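Local coordinates for predicted ATPase involved in replication control, Cdc46/Mcm family (PDB 3F8T), which probably binds ATP and single-stranded DNA, as an MCM-family homolog of the replicative helicase with a predicted part in replication control, at residues I111-A117 against V167-L172; C251-L255 against A305-L309; H257-A263 against Y396-R400; A345-G349 against R360-D364; W426-R431 against V447-L452. The protein carries 2 engineered substitutions. All coordinates share one frame; numbering follows the deposited sequence.

Contact 1. Residues I111-A117 against V167-L172; sequences IRPMDGA and VRSATL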
# COMPACT_ATOMS: atom_id res chain seq x y z
N ILE A 111 6.99 3.32 -20.95
CA ILE A 111 5.92 3.64 -21.92
C ILE A 111 6.37 4.31 -23.23
O ILE A 111 5.70 4.19 -24.26
CB ILE A 111 4.76 4.47 -21.30
CG1 ILE A 111 5.21 5.90 -20.98
CG2 ILE A 111 4.17 3.77 -20.07
CD1 ILE A 111 4.13 6.97 -21.29
N ARG A 112 7.49 5.02 -23.20
CA ARG A 112 7.90 5.82 -24.37
C ARG A 112 8.09 5.01 -25.66
O ARG A 112 7.62 5.43 -26.72
CB ARG A 112 9.16 6.65 -24.03
CG ARG A 112 9.45 7.78 -25.02
CD ARG A 112 10.43 8.78 -24.42
NE ARG A 112 10.98 9.68 -25.43
CZ ARG A 112 11.51 10.87 -25.17
NH1 ARG A 112 11.56 11.35 -23.93
NH2 ARG A 112 11.99 11.61 -26.17
N PRO A 113 8.75 3.83 -25.58
CA PRO A 113 8.90 3.04 -26.81
C PRO A 113 7.58 2.51 -27.35
O PRO A 113 7.53 2.07 -28.50
CB PRO A 113 9.78 1.86 -26.36
CG PRO A 113 10.46 2.34 -25.11
CD PRO A 113 9.41 3.18 -24.44
N MET A 114 6.53 2.57 -26.52
CA MET A 114 5.20 2.07 -26.91
C MET A 114 4.32 3.15 -27.54
O MET A 114 3.09 3.00 -27.55
CB MET A 114 4.46 1.45 -25.71
CG MET A 114 5.16 0.29 -25.01
SD MET A 114 5.50 -1.11 -26.07
CE MET A 114 3.85 -1.77 -26.33
N ASP A 115 4.91 4.21 -28.09
CA ASP A 115 4.10 5.29 -28.65
C ASP A 115 3.12 4.74 -29.67
O ASP A 115 3.48 3.89 -30.48
CB ASP A 115 4.94 6.39 -29.30
CG ASP A 115 4.17 7.69 -29.46
OD1 ASP A 115 3.35 8.02 -28.57
OD2 ASP A 115 4.35 8.40 -30.44
N GLY A 116 1.87 5.22 -29.62
CA GLY A 116 0.83 4.79 -30.55
C GLY A 116 0.05 3.54 -30.15
O GLY A 116 -0.99 3.27 -30.73
N ALA A 117 0.56 2.83 -29.14
CA ALA A 117 0.04 1.51 -28.74
C ALA A 117 -0.96 1.55 -27.59
O ALA A 117 -0.91 2.44 -26.71
CB ALA A 117 1.20 0.60 -28.37
N VAL A 167 -0.83 5.32 -25.75
CA VAL A 167 0.32 6.20 -25.54
C VAL A 167 0.41 7.20 -26.68
O VAL A 167 0.36 6.82 -27.85
CB VAL A 167 1.64 5.39 -25.50
CG1 VAL A 167 2.85 6.31 -25.27
CG2 VAL A 167 1.57 4.33 -24.43
N ARG A 168 0.51 8.49 -26.34
CA ARG A 168 0.72 9.54 -27.33
C ARG A 168 1.77 10.51 -26.81
O ARG A 168 1.51 11.27 -25.86
CB ARG A 168 -0.60 10.27 -27.63
CG ARG A 168 -1.62 9.38 -28.33
CD ARG A 168 -2.76 10.18 -28.94
NE ARG A 168 -3.67 9.33 -29.71
CZ ARG A 168 -4.68 8.64 -29.19
NH1 ARG A 168 -4.92 8.66 -27.88
NH2 ARG A 168 -5.45 7.90 -29.99
N SER A 169 2.96 10.45 -27.41
CA SER A 169 4.10 11.29 -27.05
C SER A 169 4.37 11.32 -25.54
O SER A 169 4.19 12.35 -24.89
CB SER A 169 3.95 12.70 -27.62
OG SER A 169 3.81 12.66 -29.04
N ALA A 170 4.79 10.18 -25.01
CA ALA A 170 5.17 10.04 -23.60
C ALA A 170 4.06 10.37 -22.60
O ALA A 170 4.34 10.57 -21.41
CB ALA A 170 6.46 10.85 -23.29
N THR A 171 2.81 10.42 -23.07
CA THR A 171 1.63 10.54 -22.21
C THR A 171 0.63 9.42 -22.52
O THR A 171 0.37 9.10 -23.68
CB THR A 171 0.93 11.93 -22.36
OG1 THR A 171 1.80 12.97 -21.90
CG2 THR A 171 -0.38 11.99 -21.55
N LEU A 172 0.08 8.82 -21.46
CA LEU A 172 -0.94 7.80 -21.62
C LEU A 172 -2.30 8.48 -21.63
O LEU A 172 -2.67 9.15 -20.66
CB LEU A 172 -0.86 6.77 -20.47
CG LEU A 172 -1.81 5.57 -20.57
CD1 LEU A 172 -1.39 4.67 -21.74
CD2 LEU A 172 -1.83 4.78 -19.29
O HOH W 1 5.70 7.95 -26.57
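Three direct hydrogen bonds join Asp115, Gly116 and Ala117 to Val167 and Ser169. Gly116 N donates to Val167 O over 2.8 Å, reaching that oxygen from above its carbonyl plane. Val167 N returns a straighter bond to Ala117 O (3.0 Å, 164°). The third bond uses a side chain: Ser169 N donates to the syn side of Asp115 OD1 at 2.7 Å, 33° out of the carboxylate plane. Asp115 can reach it because CG lies opposite its own backbone nitrogen (chi1 -161°), which carries the carboxylate to the tight hairpin turn of Ser169 and Ala170. That turn is closed by Arg168 and Thr171, whose backbones bond each other in both directions. Water 1 makes a further link, donating to Arg112 O and accepting from Ala170 N. The apolar pairs both involve Val167: its CG1 lies 4.2 Å from Ile111 CD1, and its CG2 4.3 Å from Met114 CB. The same side chains also pack against backbone oxygens, Val167 CB at 3.5 Å from Met114 O and Ile111 CD1 at 3.6 Å from Ala170 O. Strand 118-130 adds Ile119 and Ile121 against Ile111. Met114 to Ala117 form a type II turn. Its third residue, Gly116, has backbone angles at which a CB would collide with the carbonyl oxygen before it. The loop leads into strand 118-130, which pairs antiparallel with 160-168, consistent with the OB fold of MCM N-terminal regions.

Contact 2. Residues C251-L255 against A305-L309; sequences CSEIL and AVDHL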
# COMPACT_ATOMS: atom_id res chain seq x y z
N CYS A 251 19.95 1.87 13.58
CA CYS A 251 18.50 2.09 13.38
C CYS A 251 18.20 2.39 11.90
O CYS A 251 17.21 1.87 11.36
CB CYS A 251 17.99 3.22 14.28
SG CYS A 251 17.97 2.85 16.03
N SER A 252 19.06 3.17 11.24
CA SER A 252 18.86 3.47 9.82
C SER A 252 18.98 2.21 8.96
O SER A 252 18.21 2.02 8.03
CB SER A 252 19.82 4.54 9.31
OG SER A 252 19.57 5.78 9.94
N GLU A 253 19.97 1.38 9.27
CA GLU A 253 20.15 0.13 8.53
C GLU A 253 18.89 -0.73 8.66
O GLU A 253 18.46 -1.32 7.68
CB GLU A 253 21.37 -0.63 9.05
CG GLU A 253 21.73 -1.88 8.24
CD GLU A 253 20.85 -3.08 8.55
OE1 GLU A 253 20.29 -3.15 9.67
OE2 GLU A 253 20.73 -3.97 7.68
N ILE A 254 18.33 -0.82 9.86
CA ILE A 254 17.11 -1.60 10.09
C ILE A 254 15.92 -1.06 9.23
O ILE A 254 15.31 -1.81 8.46
CB ILE A 254 16.77 -1.72 11.58
CG1 ILE A 254 17.84 -2.59 12.27
CG2 ILE A 254 15.40 -2.39 11.80
CD1 ILE A 254 17.88 -2.48 13.79
N LEU A 255 15.65 0.24 9.34
CA LEU A 255 14.55 0.85 8.57
C LEU A 255 14.71 0.62 7.07
O LEU A 255 13.76 0.23 6.39
CB LEU A 255 14.46 2.36 8.88
CG LEU A 255 13.59 2.83 10.05
CD1 LEU A 255 13.97 2.17 11.36
CD2 LEU A 255 13.63 4.36 10.19
N ALA A 305 8.61 4.48 7.02
CA ALA A 305 9.82 4.49 7.84
C ALA A 305 10.24 5.93 8.11
O ALA A 305 10.60 6.66 7.18
CB ALA A 305 10.95 3.70 7.17
N VAL A 306 10.15 6.34 9.37
CA VAL A 306 10.38 7.74 9.74
C VAL A 306 11.65 7.80 10.57
O VAL A 306 11.61 7.57 11.78
CB VAL A 306 9.19 8.34 10.54
CG1 VAL A 306 9.47 9.81 10.86
CG2 VAL A 306 7.90 8.24 9.73
N ASP A 307 12.76 8.10 9.91
CA ASP A 307 14.08 8.05 10.56
C ASP A 307 14.37 9.41 11.21
O ASP A 307 13.87 10.44 10.75
CB ASP A 307 15.16 7.71 9.54
CG ASP A 307 16.41 7.04 10.16
OD1 ASP A 307 16.49 6.87 11.39
OD2 ASP A 307 17.30 6.66 9.38
N HIS A 308 15.17 9.39 12.26
CA HIS A 308 15.58 10.61 12.98
C HIS A 308 14.42 11.44 13.50
O HIS A 308 14.29 12.63 13.18
CB HIS A 308 16.52 11.44 12.10
CG HIS A 308 17.63 10.63 11.50
ND1 HIS A 308 18.66 10.11 12.24
CD2 HIS A 308 17.83 10.20 10.23
CE1 HIS A 308 19.47 9.42 11.45
NE2 HIS A 308 18.98 9.45 10.23
N LEU A 309 13.58 10.81 14.32
CA LEU A 309 12.41 11.46 14.91
C LEU A 309 12.76 12.51 15.99
O LEU A 309 11.91 13.33 16.35
CB LEU A 309 11.46 10.39 15.49
CG LEU A 309 10.04 10.74 15.95
CD1 LEU A 309 9.18 11.27 14.80
CD2 LEU A 309 9.40 9.49 16.52
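Leu255 lays its CD2 methyl across the root of Asp307, 3.7 Å from both CA and CB of that residue, while its CG rests 4.0 Å from Ala305 CB. The two side chains of Leu255 and Asp307 cross obliquely, so the aliphatic start of the aspartate is covered and its carboxylate runs on toward Ser252. There Ser252 OG donates to Asp307 OD2, a very short bond at 2.5 Å whose exact length deserves caution. With CG opposite the backbone nitrogen (chi1 -154°), Asp307 points its carboxylate at the helix. OD2 is also bonded to Tyr268 OH, and Ser252 OG to Pro248 O, so both polar ends have second partners. The short axes of 251-255 and 305-307 run nearly antiparallel (164°) and approach to 9.3 Å. This is the core packing of a P-loop ATPase: helix 248-261 follows strand 242-245 as the Walker A helix does, and strand 303-307 stands where the Walker B strand probably lies in this family. The carboxylate's other oxygen faces the next residue. Asp307 OD1 lies 3.7 Å above the centre of the His308 imidazole and accepts a weak bond from His308 N. His308 NE2 stands 3.7 Å from Ser252 OG, approaching obliquely, and the His308 side chain also touches Asp270 and Arg272.

Contact 3. Residues H257-A263 against Y396-R400; sequences HVLDHLA and YTLLR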
# COMPACT_ATOMS: atom_id res chain seq x y z
N HIS A 257 16.54 -1.71 5.61
CA HIS A 257 16.43 -3.15 5.40
C HIS A 257 14.97 -3.61 5.26
O HIS A 257 14.59 -4.27 4.26
CB HIS A 257 17.14 -3.91 6.53
CG HIS A 257 17.05 -5.40 6.39
ND1 HIS A 257 17.24 -6.04 5.18
CD2 HIS A 257 16.79 -6.36 7.30
CE1 HIS A 257 17.09 -7.35 5.36
NE2 HIS A 257 16.82 -7.57 6.63
N VAL A 258 14.15 -3.21 6.22
CA VAL A 258 12.72 -3.57 6.21
C VAL A 258 12.05 -3.07 4.93
O VAL A 258 11.38 -3.84 4.22
CB VAL A 258 11.97 -3.04 7.47
CG1 VAL A 258 10.46 -3.16 7.26
CG2 VAL A 258 12.40 -3.80 8.74
N LEU A 259 12.23 -1.80 4.61
CA LEU A 259 11.63 -1.22 3.41
C LEU A 259 12.15 -1.80 2.11
O LEU A 259 11.40 -1.94 1.14
CB LEU A 259 11.86 0.27 3.38
CG LEU A 259 10.86 1.14 4.12
CD1 LEU A 259 11.22 2.52 3.69
CD2 LEU A 259 9.45 0.86 3.70
N ASP A 260 13.44 -2.10 2.06
CA ASP A 260 14.04 -2.54 0.80
C ASP A 260 13.70 -3.97 0.48
O ASP A 260 13.54 -4.29 -0.68
CB ASP A 260 15.56 -2.40 0.82
CG ASP A 260 16.01 -0.95 0.80
OD1 ASP A 260 15.16 -0.04 0.63
OD2 ASP A 260 17.21 -0.74 1.00
N HIS A 261 13.60 -4.81 1.51
CA HIS A 261 13.60 -6.25 1.32
C HIS A 261 12.37 -6.98 1.76
O HIS A 261 12.16 -8.13 1.38
CB HIS A 261 14.80 -6.86 2.05
CG HIS A 261 16.11 -6.28 1.61
ND1 HIS A 261 16.54 -6.34 0.30
CD2 HIS A 261 17.08 -5.63 2.30
CE1 HIS A 261 17.71 -5.74 0.20
NE2 HIS A 261 18.06 -5.30 1.40
N LEU A 262 11.54 -6.34 2.59
CA LEU A 262 10.43 -7.05 3.20
C LEU A 262 9.08 -6.37 3.06
O LEU A 262 8.08 -7.06 2.86
CB LEU A 262 10.72 -7.33 4.68
CG LEU A 262 11.75 -8.43 4.90
CD1 LEU A 262 12.14 -8.47 6.36
CD2 LEU A 262 11.21 -9.78 4.43
N ALA A 263 9.06 -5.05 3.16
CA ALA A 263 7.78 -4.32 3.17
C ALA A 263 6.96 -4.54 1.88
O ALA A 263 7.54 -4.55 0.78
CB ALA A 263 8.01 -2.83 3.42
N TYR A 396 14.46 -13.75 0.58
CA TYR A 396 13.63 -12.57 0.81
C TYR A 396 12.44 -12.52 -0.16
O TYR A 396 11.38 -11.97 0.16
CB TYR A 396 14.47 -11.28 0.76
CG TYR A 396 15.20 -11.06 2.06
CD1 TYR A 396 16.55 -11.34 2.19
CD2 TYR A 396 14.51 -10.62 3.18
CE1 TYR A 396 17.21 -11.15 3.40
CE2 TYR A 396 15.15 -10.44 4.39
CZ TYR A 396 16.50 -10.71 4.49
OH TYR A 396 17.10 -10.52 5.71
N THR A 397 12.63 -13.09 -1.34
CA THR A 397 11.54 -13.25 -2.31
C THR A 397 10.39 -14.05 -1.70
O THR A 397 9.24 -13.61 -1.74
CB THR A 397 12.02 -13.90 -3.62
OG1 THR A 397 12.94 -13.01 -4.27
CG2 THR A 397 10.85 -14.17 -4.55
N LEU A 398 10.71 -15.20 -1.11
CA LEU A 398 9.72 -16.03 -0.47
C LEU A 398 9.08 -15.28 0.70
O LEU A 398 7.86 -15.19 0.76
CB LEU A 398 10.32 -17.37 0.01
CG LEU A 398 9.34 -18.27 0.81
CD1 LEU A 398 8.24 -18.87 -0.06
CD2 LEU A 398 10.04 -19.36 1.64
N LEU A 399 9.91 -14.73 1.58
CA LEU A 399 9.41 -14.00 2.75
C LEU A 399 8.45 -12.88 2.37
O LEU A 399 7.39 -12.72 2.98
CB LEU A 399 10.58 -13.44 3.57
CG LEU A 399 11.50 -14.48 4.24
CD1 LEU A 399 12.56 -13.80 5.12
CD2 LEU A 399 10.70 -15.48 5.04
N ARG A 400 8.83 -12.09 1.36
CA ARG A 400 8.00 -10.95 0.96
C ARG A 400 6.69 -11.40 0.30
O ARG A 400 5.62 -10.85 0.57
CB ARG A 400 8.76 -10.04 0.01
CG ARG A 400 8.11 -8.68 -0.19
CD ARG A 400 8.73 -7.93 -1.37
NE ARG A 400 10.17 -8.17 -1.46
CZ ARG A 400 10.77 -8.93 -2.38
NH1 ARG A 400 10.07 -9.55 -3.33
NH2 ARG A 400 12.09 -9.07 -2.34
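An aromatic cluster of His257, His261 and Tyr396 marks the place where the end of helix 248-261 meets the first turn of helix 396-409. The helix segments cross at -90°. His257 and Tyr396 stand almost perpendicular, their planes at 86° and their centroids 5.3 Å apart, with the tyrosine hydroxyl at the edge of the imidazole. Tyr396 OH and His257 NE2 both find their strong partner outside, in hydrogen bonds to Ala211 O. His261 enters from another direction: its CB lies over one face of the tyrosine ring, 3.9 Å from Tyr396 CD2, and the two rings are inclined to each other. Leu262 packs at the ring's edge and nearly in its plane, with CD2 3.6 Å from Tyr396 CD2. The same methyl reaches Leu399 CB at 3.8 Å, the two leucines lying alongside and pointing the same way. Arg400 bends at chi3 (-36°), which turns its NE back for a weak bond of 3.5 Å to His261 O. Its CG meanwhile packs 3.5 Å from Leu262 O. Leu262 is the first residue to leave helical angles, and at this end Val258 O accepts from both Leu262 N and Ala263 N, from opposite faces of its carbonyl plane. Around the contact, Phe208 and Ala211 of helix 204-212 touch Leu399, Ile212 touches Val258 and Leu262, as does Leu229 of helix 219-229, and Ala263 meets Ile303 of strand 303-307.

Contact 4. Residues A345-G349 against R360-D364; sequences AINPG and RIDLD
The guanidinium of Arg360 has Pro348 CB over one face, 4.0 Å from NH1, and Gly349 O at its edge. The edge contact is a hydrogen bond: NH1 donates to Gly349 O over 2.6 Å (151°), with the oxygen only 11° from the guanidinium plane. Seen from the carbonyl, however, the donor stands above its plane. Arg360 CD passes 3.3 Å from Gly349 O, and the bend at chi3 (-47°) beyond it turns NE and the guanidinium so that NH1 reaches the same oxygen. Replacing Arg360 by an alanine would probably leave Gly349 O without this donor and uncover one side of Pro348, giving the turn after the strand more freedom to move. Further along, Ile346 and Leu363 reach toward each other tip to tip, with Ile346 CD1 3.7 Å from Leu363 CG. Ile361 CG2 flanks that methyl at 3.9 Å; the Ile361 side chain also packs against Ile374 and Phe376 of strand 373-376. Water 2 bridges the segments, donating to Asn347 O and to Asp362 OD1. Asp362 is the centre of an inverse gamma turn closed weakly by Leu363 N to Ile361 O, and it directs its carboxylate back toward the water. Two residues on, Asp364 is the N-cap of the following helix (OD1 accepts from Phe367 N) and forms a salt bridge with Arg317. Gly349 adopts angles at which a CB would jam against the preceding carbonyl oxygen. Asn347, just after strand 341-346, is consistent with the sensor 1 position of the AAA+ fold, in a segment packed against the loop of residues 360 to 364.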
# COMPACT_ATOMS: atom_id res chain seq x y z
N ALA A 345 12.42 5.86 14.07
CA ALA A 345 13.67 5.70 14.79
C ALA A 345 14.07 7.01 15.47
O ALA A 345 13.94 8.10 14.88
CB ALA A 345 14.76 5.21 13.87
N ILE A 346 14.57 6.90 16.70
CA ILE A 346 15.01 8.08 17.45
C ILE A 346 16.35 7.79 18.11
O ILE A 346 16.59 6.67 18.59
CB ILE A 346 13.98 8.52 18.50
CG1 ILE A 346 14.31 9.90 19.06
CG2 ILE A 346 13.86 7.50 19.66
CD1 ILE A 346 13.12 10.63 19.69
N ASN A 347 17.22 8.79 18.11
CA ASN A 347 18.52 8.68 18.77
C ASN A 347 18.45 9.35 20.12
O ASN A 347 18.48 10.58 20.19
CB ASN A 347 19.62 9.33 17.92
CG ASN A 347 20.95 9.42 18.67
OD1 ASN A 347 21.13 8.84 19.74
ND2 ASN A 347 21.90 10.16 18.10
N PRO A 348 18.39 8.55 21.20
CA PRO A 348 18.39 9.09 22.56
C PRO A 348 19.80 9.54 22.93
O PRO A 348 20.46 10.26 22.17
CB PRO A 348 17.95 7.89 23.41
CG PRO A 348 18.40 6.70 22.63
CD PRO A 348 18.39 7.08 21.19
N GLY A 349 20.29 9.12 24.10
CA GLY A 349 21.69 9.35 24.45
C GLY A 349 21.99 9.15 25.91
O GLY A 349 21.18 8.57 26.65
N ARG A 360 14.86 9.13 28.66
CA ARG A 360 15.91 9.68 27.79
C ARG A 360 15.41 10.05 26.39
O ARG A 360 16.13 10.70 25.63
CB ARG A 360 17.09 8.72 27.68
CG ARG A 360 17.87 8.52 28.97
CD ARG A 360 18.95 7.45 28.82
NE ARG A 360 18.43 6.25 28.15
CZ ARG A 360 18.93 5.72 27.03
NH1 ARG A 360 19.99 6.27 26.43
NH2 ARG A 360 18.37 4.63 26.51
N ILE A 361 14.20 9.62 26.04
CA ILE A 361 13.59 9.97 24.77
C ILE A 361 13.02 11.38 24.84
O ILE A 361 12.09 11.64 25.60
CB ILE A 361 12.45 8.98 24.41
CG1 ILE A 361 13.00 7.56 24.29
CG2 ILE A 361 11.75 9.41 23.12
CD1 ILE A 361 11.92 6.51 24.11
N ASP A 362 13.59 12.30 24.07
CA ASP A 362 13.04 13.66 24.02
C ASP A 362 11.92 13.77 22.97
O ASP A 362 12.15 14.09 21.80
CB ASP A 362 14.13 14.75 23.90
CG ASP A 362 14.59 15.00 22.46
OD1 ASP A 362 15.06 14.05 21.80
OD2 ASP A 362 14.48 16.16 22.00
N LEU A 363 10.72 13.44 23.42
CA LEU A 363 9.48 13.54 22.66
C LEU A 363 8.41 13.68 23.71
O LEU A 363 8.51 13.08 24.78
CB LEU A 363 9.20 12.27 21.87
CG LEU A 363 9.77 11.99 20.48
CD1 LEU A 363 9.29 10.61 20.04
CD2 LEU A 363 9.36 13.05 19.46
N ASP A 364 7.36 14.44 23.41
CA ASP A 364 6.32 14.65 24.41
C ASP A 364 5.55 13.37 24.70
O ASP A 364 5.44 12.48 23.84
CB ASP A 364 5.38 15.80 24.01
CG ASP A 364 4.66 15.54 22.72
OD1 ASP A 364 3.46 15.21 22.78
OD2 ASP A 364 5.31 15.63 21.66
O HOH W 2 16.25 11.45 21.70

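Contact 5. Residues W426-R431 against V447-L452; sequences WYETRR and VTRRQL
Tyr427 is the flat ridge gripped from both faces: Leu452 CB sits over the ring centre, a CH-pi contact at 3.9 Å and 12° off the normal, while Arg431 CD lies over the opposite face toward the rim. Leu452 CD1 extends the cover to Tyr427 CG at 3.8 Å. A serine in place of Tyr427 would probably open a gap between Leu452 and Arg431 and leave Val447 less enclosed. Val447 CG1 is the knob of the other segment; it fills the hollow between Tyr427 CE1 (3.9 Å), Trp426 CH2 (4.3 Å) and Arg430 CB. Arg431 passes Val447 at a slant, its NH1 giving a weak bond to Val447 O. Leu452 N lies at the edge of the Trp426 ring, and Trp426 CZ3 is near Gln451 O. Thr448 and Gln451 form a capping box that opens the second helix: Gln451 OE1 accepts from both Thr448 N and Thr448 OG1, while OG1 accepts from Arg450 N. Trp426 NE1 hydrogen-bonds to Asp484 OD2, and Arg430 NH2 makes a salt bridge to the same oxygen. Asp484 belongs to helix 473-489, which with Ala480, Val483 and Leu487 closes this corner of the lid against helices 417-439 and 449-465.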
# COMPACT_ATOMS: atom_id res chain seq x y z
N TRP A 426 -4.76 -11.36 30.99
CA TRP A 426 -3.50 -10.61 30.95
C TRP A 426 -3.73 -9.17 31.40
O TRP A 426 -3.03 -8.66 32.27
CB TRP A 426 -2.90 -10.63 29.55
CG TRP A 426 -1.68 -9.76 29.43
CD1 TRP A 426 -0.40 -10.10 29.73
CD2 TRP A 426 -1.64 -8.39 29.01
NE1 TRP A 426 0.44 -9.04 29.51
CE2 TRP A 426 -0.29 -7.97 29.07
CE3 TRP A 426 -2.61 -7.47 28.59
CZ2 TRP A 426 0.12 -6.69 28.72
CZ3 TRP A 426 -2.20 -6.18 28.24
CH2 TRP A 426 -0.85 -5.80 28.31
N TYR A 427 -4.72 -8.52 30.80
CA TYR A 427 -4.98 -7.10 31.04
C TYR A 427 -5.28 -6.80 32.50
O TYR A 427 -4.66 -5.91 33.09
CB TYR A 427 -6.13 -6.64 30.15
CG TYR A 427 -6.39 -5.14 30.14
CD1 TYR A 427 -5.35 -4.22 30.02
CD2 TYR A 427 -7.70 -4.65 30.21
CE1 TYR A 427 -5.61 -2.84 29.98
CE2 TYR A 427 -7.97 -3.27 30.17
CZ TYR A 427 -6.92 -2.38 30.07
OH TYR A 427 -7.18 -1.03 30.03
N GLU A 428 -6.23 -7.54 33.07
CA GLU A 428 -6.62 -7.36 34.47
C GLU A 428 -5.47 -7.69 35.43
O GLU A 428 -5.24 -6.95 36.38
CB GLU A 428 -7.89 -8.16 34.80
CG GLU A 428 -7.72 -9.68 34.87
CD GLU A 428 -9.04 -10.43 35.04
OE1 GLU A 428 -10.12 -9.79 34.99
OE2 GLU A 428 -9.01 -11.68 35.22
N THR A 429 -4.74 -8.77 35.15
CA THR A 429 -3.60 -9.18 35.97
C THR A 429 -2.49 -8.10 35.97
O THR A 429 -1.94 -7.77 37.03
CB THR A 429 -3.06 -10.58 35.52
OG1 THR A 429 -4.05 -11.59 35.77
CG2 THR A 429 -1.79 -10.97 36.24
N ARG A 430 -2.20 -7.54 34.80
CA ARG A 430 -1.17 -6.50 34.70
C ARG A 430 -1.58 -5.19 35.36
O ARG A 430 -0.74 -4.53 35.97
CB ARG A 430 -0.76 -6.27 33.23
CG ARG A 430 0.02 -7.43 32.63
CD ARG A 430 1.41 -7.57 33.25
NE ARG A 430 2.18 -8.62 32.59
CZ ARG A 430 2.09 -9.92 32.86
NH1 ARG A 430 1.28 -10.37 33.81
NH2 ARG A 430 2.83 -10.79 32.18
N ARG A 431 -2.84 -4.80 35.22
CA ARG A 431 -3.34 -3.58 35.86
C ARG A 431 -3.22 -3.67 37.39
O ARG A 431 -2.84 -2.69 38.05
CB ARG A 431 -4.78 -3.28 35.44
CG ARG A 431 -4.88 -2.72 34.01
CD ARG A 431 -6.32 -2.48 33.58
NE ARG A 431 -7.00 -1.47 34.39
CZ ARG A 431 -6.95 -0.15 34.17
NH1 ARG A 431 -6.24 0.34 33.15
NH2 ARG A 431 -7.61 0.69 34.97
N VAL A 447 -0.66 0.52 32.60
CA VAL A 447 -1.22 -0.38 31.62
C VAL A 447 -2.67 0.07 31.39
O VAL A 447 -3.54 -0.09 32.27
CB VAL A 447 -1.10 -1.86 32.08
CG1 VAL A 447 -1.94 -2.80 31.20
CG2 VAL A 447 0.36 -2.28 32.06
N THR A 448 -2.88 0.67 30.22
CA THR A 448 -4.15 1.32 29.87
C THR A 448 -4.82 0.63 28.67
O THR A 448 -4.31 -0.36 28.15
CB THR A 448 -3.93 2.80 29.52
OG1 THR A 448 -3.34 2.91 28.22
CG2 THR A 448 -3.03 3.50 30.57
N ARG A 449 -5.95 1.18 28.22
CA ARG A 449 -6.62 0.65 27.03
C ARG A 449 -5.68 0.58 25.83
O ARG A 449 -5.84 -0.30 24.99
CB ARG A 449 -7.88 1.45 26.68
CG ARG A 449 -7.65 2.95 26.48
CD ARG A 449 -8.92 3.68 26.07
NE ARG A 449 -9.37 3.29 24.73
CZ ARG A 449 -9.95 4.11 23.86
NH1 ARG A 449 -10.17 5.39 24.17
NH2 ARG A 449 -10.32 3.66 22.67
N ARG A 450 -4.70 1.49 25.75
CA ARG A 450 -3.72 1.51 24.66
C ARG A 450 -2.94 0.20 24.62
O ARG A 450 -2.70 -0.35 23.55
CB ARG A 450 -2.74 2.69 24.80
CG ARG A 450 -3.36 4.06 24.57
CD ARG A 450 -2.38 5.22 24.84
NE ARG A 450 -1.92 5.23 26.23
CZ ARG A 450 -0.73 4.76 26.63
NH1 ARG A 450 0.15 4.27 25.76
NH2 ARG A 450 -0.42 4.81 27.93
N GLN A 451 -2.55 -0.29 25.80
CA GLN A 451 -1.81 -1.55 25.90
C GLN A 451 -2.67 -2.76 25.53
O GLN A 451 -2.19 -3.68 24.87
CB GLN A 451 -1.19 -1.72 27.29
CG GLN A 451 0.09 -0.91 27.49
CD GLN A 451 -0.14 0.60 27.42
OE1 GLN A 451 -1.00 1.14 28.12
NE2 GLN A 451 0.60 1.27 26.54
N LEU A 452 -3.91 -2.76 26.01
CA LEU A 452 -4.90 -3.77 25.61
C LEU A 452 -5.02 -3.82 24.09
O LEU A 452 -4.92 -4.89 23.48
CB LEU A 452 -6.27 -3.47 26.22
CG LEU A 452 -7.42 -4.42 25.87
CD1 LEU A 452 -7.22 -5.77 26.51
CD2 LEU A 452 -8.73 -3.78 26.35

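From the N terminus, contact 1 closes first, tying the loop ahead of strand 118-130 to the hairpin of strands 160-168 and 171-174; its nearest atoms are at least about 22 Å from those of any other contact. In the ATPase core, contact 2 brings strand 303-307 back to helix 248-261, and contact 3 closes the long loop from that helix to helix 396-409. These two cross along the chain and touch where Ala305 meets Leu259. Contact 4 nests inside contact 3's loop and joins contact 2 through neighbouring strands 303-307 and 341-346. Contact 5 closes last, the short loop between lid helices 417-439 and 449-465, its nearest atoms about 10 Å from contact 4.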